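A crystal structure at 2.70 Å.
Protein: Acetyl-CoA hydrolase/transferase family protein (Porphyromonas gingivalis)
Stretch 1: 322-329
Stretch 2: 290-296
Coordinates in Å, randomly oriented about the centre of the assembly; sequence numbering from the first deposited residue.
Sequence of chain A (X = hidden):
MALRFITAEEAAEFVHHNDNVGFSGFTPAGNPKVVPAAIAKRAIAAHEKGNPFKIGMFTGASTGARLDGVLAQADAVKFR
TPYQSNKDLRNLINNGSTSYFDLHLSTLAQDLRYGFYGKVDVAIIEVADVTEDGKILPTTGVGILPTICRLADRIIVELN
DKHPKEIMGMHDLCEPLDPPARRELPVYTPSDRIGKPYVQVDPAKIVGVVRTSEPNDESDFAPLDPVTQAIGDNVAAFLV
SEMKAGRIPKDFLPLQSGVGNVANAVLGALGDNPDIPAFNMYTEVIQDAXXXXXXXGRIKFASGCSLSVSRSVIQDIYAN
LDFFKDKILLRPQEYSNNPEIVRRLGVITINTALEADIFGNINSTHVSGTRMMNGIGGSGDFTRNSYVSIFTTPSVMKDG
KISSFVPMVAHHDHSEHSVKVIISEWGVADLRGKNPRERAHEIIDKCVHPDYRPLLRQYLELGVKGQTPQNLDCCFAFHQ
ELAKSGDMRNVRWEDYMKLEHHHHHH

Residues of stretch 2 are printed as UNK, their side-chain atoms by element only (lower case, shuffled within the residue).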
# COMPACT_ATOMS: atom_id res chain seq x y z
N ASP A 322 -24.12 19.72 23.37
CA ASP A 322 -25.14 20.36 22.54
C ASP A 322 -24.59 20.76 21.16
O ASP A 322 -25.31 20.76 20.16
CB ASP A 322 -25.67 21.62 23.22
CG ASP A 322 -24.62 22.33 24.07
OD1 ASP A 322 -24.18 21.71 25.07
OD2 ASP A 322 -24.24 23.48 23.76
N PHE A 323 -23.31 21.09 21.15
CA PHE A 323 -22.63 21.51 19.94
C PHE A 323 -21.75 20.42 19.32
O PHE A 323 -21.79 20.22 18.10
CB PHE A 323 -21.78 22.74 20.28
CG PHE A 323 -20.97 23.26 19.13
CD1 PHE A 323 -21.56 24.03 18.13
CD2 PHE A 323 -19.61 22.97 19.04
CE1 PHE A 323 -20.80 24.51 17.06
CE2 PHE A 323 -18.84 23.44 17.97
CZ PHE A 323 -19.44 24.21 16.98
N PHE A 324 -20.98 19.72 20.14
CA PHE A 324 -20.05 18.71 19.64
C PHE A 324 -20.58 17.31 19.33
O PHE A 324 -20.09 16.67 18.42
CB PHE A 324 -18.87 18.58 20.61
CG PHE A 324 -18.12 19.85 20.82
CD1 PHE A 324 -18.51 20.76 21.79
CD2 PHE A 324 -17.02 20.16 20.02
CE1 PHE A 324 -17.83 21.95 21.98
CE2 PHE A 324 -16.33 21.35 20.19
CZ PHE A 324 -16.74 22.25 21.17
N LYS A 325 -21.56 16.86 20.09
CA LYS A 325 -22.12 15.52 19.93
C LYS A 325 -22.38 15.05 18.49
O LYS A 325 -22.01 13.94 18.12
CB LYS A 325 -23.41 15.39 20.74
CG LYS A 325 -23.77 13.96 21.10
CD LYS A 325 -24.56 13.92 22.40
CE LYS A 325 -24.78 12.48 22.84
NZ LYS A 325 -23.50 11.75 22.76
N ASP A 326 -23.00 15.91 17.70
CA ASP A 326 -23.32 15.60 16.32
C ASP A 326 -22.23 16.01 15.32
O ASP A 326 -22.45 15.98 14.11
CB ASP A 326 -24.63 16.30 15.94
CG ASP A 326 -24.64 17.76 16.36
OD1 ASP A 326 -24.64 18.03 17.59
OD2 ASP A 326 -24.65 18.65 15.47
N LYS A 327 -21.07 16.40 15.82
CA LYS A 327 -19.99 16.83 14.94
C LYS A 327 -18.75 15.97 15.05
O LYS A 327 -17.83 16.09 14.24
CB LYS A 327 -19.61 18.28 15.21
CG LYS A 327 -20.71 19.27 14.91
CD LYS A 327 -20.32 20.68 15.32
CE LYS A 327 -21.46 21.65 15.05
NZ LYS A 327 -22.75 21.15 15.63
N ILE A 328 -18.72 15.10 16.05
CA ILE A 328 -17.59 14.21 16.27
C ILE A 328 -18.07 12.79 16.25
O ILE A 328 -19.10 12.49 16.84
CB ILE A 328 -16.91 14.48 17.63
CG1 ILE A 328 -16.42 15.92 17.70
CG2 ILE A 328 -15.75 13.50 17.83
CD1 ILE A 328 -16.01 16.34 19.09
N LEU A 329 -17.35 11.91 15.58
CA LEU A 329 -17.71 10.50 15.53
C LEU A 329 -16.44 9.68 15.62
O LEU A 329 -15.52 9.88 14.83
CB LEU A 329 -18.44 10.18 14.22
CG LEU A 329 -19.12 8.81 14.13
CD1 LEU A 329 -20.22 8.69 15.19
CD2 LEU A 329 -19.70 8.66 12.75
N UNK A 290 -8.18 20.75 15.71
CA UNK A 290 -9.41 20.45 14.96
C UNK A 290 -10.61 21.02 15.70
O UNK A 290 -11.49 21.64 15.10
c UNK A 290 -10.99 18.61 14.26
c UNK A 290 -9.60 18.91 14.78
c UNK A 290 -8.55 18.37 13.83
N UNK A 291 -10.64 20.82 17.01
CA UNK A 291 -11.72 21.33 17.84
C UNK A 291 -11.83 22.85 17.70
O UNK A 291 -12.93 23.40 17.56
c UNK A 291 -11.48 20.96 19.31
c UNK A 291 -12.53 18.67 19.00
c UNK A 291 -12.62 21.46 20.17
c UNK A 291 -11.31 19.45 19.43
N UNK A 292 -10.68 23.53 17.72
CA UNK A 292 -10.63 24.98 17.61
C UNK A 292 -11.30 25.46 16.33
O UNK A 292 -12.08 26.41 16.35
c UNK A 292 -9.17 25.46 17.67
N UNK A 293 -10.97 24.81 15.21
CA UNK A 293 -11.54 25.16 13.91
C UNK A 293 -13.02 24.81 13.85
O UNK A 293 -13.79 25.44 13.13
c UNK A 293 -9.37 24.92 12.58
c UNK A 293 -10.80 24.42 12.80
c UNK A 293 -9.42 26.40 12.19
c UNK A 293 -8.68 24.09 11.52
N UNK A 294 -13.39 23.80 14.62
CA UNK A 294 -14.77 23.34 14.70
C UNK A 294 -15.65 24.41 15.36
O UNK A 294 -16.76 24.69 14.89
c UNK A 294 -16.04 21.21 15.25
c UNK A 294 -17.44 19.44 17.10
se UNK A 294 -15.83 19.46 16.03
c UNK A 294 -14.82 22.04 15.50
N UNK A 295 -15.14 24.99 16.44
CA UNK A 295 -15.88 26.03 17.16
C UNK A 295 -16.06 27.29 16.30
O UNK A 295 -16.95 28.10 16.55
c UNK A 295 -15.16 26.39 18.46
c UNK A 295 -14.50 26.59 21.36
n UNK A 295 -15.13 26.89 22.67
c UNK A 295 -15.17 25.39 20.75
c UNK A 295 -14.78 25.19 19.29
N UNK A 296 -15.21 27.45 15.29
CA UNK A 296 -15.31 28.60 14.40
C UNK A 296 -16.05 28.23 13.12
O UNK A 296 -16.05 29.00 12.14
n UNK A 296 -9.80 30.34 13.42
c UNK A 296 -13.07 29.49 15.28
c UNK A 296 -10.93 29.50 13.94
c UNK A 296 -13.91 29.12 14.06
c UNK A 296 -11.84 30.28 14.90

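Position 290 has three side-chain carbons. The first carries the other two, so the chain forks at CB. It makes no contact with stretch 1. This is Val290.

Position 291 has four carbons. The fork is at the first, and one arm is two carbons long. The short arm meets Phe324 and the long arm meets Ile328. That pattern is isoleucine, and the residue is Ile291. Its CG2 lies 3.7 Å from CE2 of Phe324, oblique to the ring. Its CD1 lies 4.2 Å from CD1 of Ile328. Both contacts are apolar.

Position 292 has a single side-chain carbon. Its CA-to-CB bond points away from stretch 1, and nothing there is touched. This is Ala292.

Position 293 also has four carbons, but here the fork is at the second. It is buried, yet out of reach of stretch 1. The fork distinguishes it from position 291 and gives leucine, Leu293.

Position 294 has two carbons, a selenium and a terminal carbon, in an unbranched chain. The last carbon meets Phe324, Lys327 and Ile328. The selenium marks selenomethionine, here Met294. The CA-to-CB bond points toward stretch 1; chi1 and chi2 are both t, so the chain is extended up to the selenium. Its CE lies 3.0 Å from CD2 of Phe324, 3.1 Å from CB of Lys327 and 3.7 Å from CG1 of Ile328. The first two are closer than comfortable van der Waals contact, and at 2.70 Å resolution should be read with caution.

Position 295 has four carbons in a row ending in nitrogen. A chain carbon meets Phe324. This is lysine, Lys295. Its CD lies 3.5 Å from CZ of Phe324, at the ring edge. The aliphatic part of the chain makes this contact, while NZ is hydrogen-bonded elsewhere in the structure.

Position 296 has the same composition, four carbons in a row and a nitrogen. Its CA-to-CB bond points away and it does not touch stretch 1. This is Lys296.

The contact is apolar, with no hydrogen bond or salt bridge across it. Met294 has the largest covered area, and its methyl end sits among Phe324, Lys327 and Ile328. Phe323 adds its ring edge, with CZ 3.4 Å from the backbone O of Met294. The helical turn brings Ile291, Met294 and Lys295 to Phe324. In stretch 1, the end of Lys327 leads away from the helix. Its NZ donates to Phe323 O at 2.8 Å and forms a salt bridge with Asp326 OD2 at 3.1 Å. The charge is therefore paired within its own stretch, while CB packs against Met294.

Stretch 2 290-296: VIALMKK
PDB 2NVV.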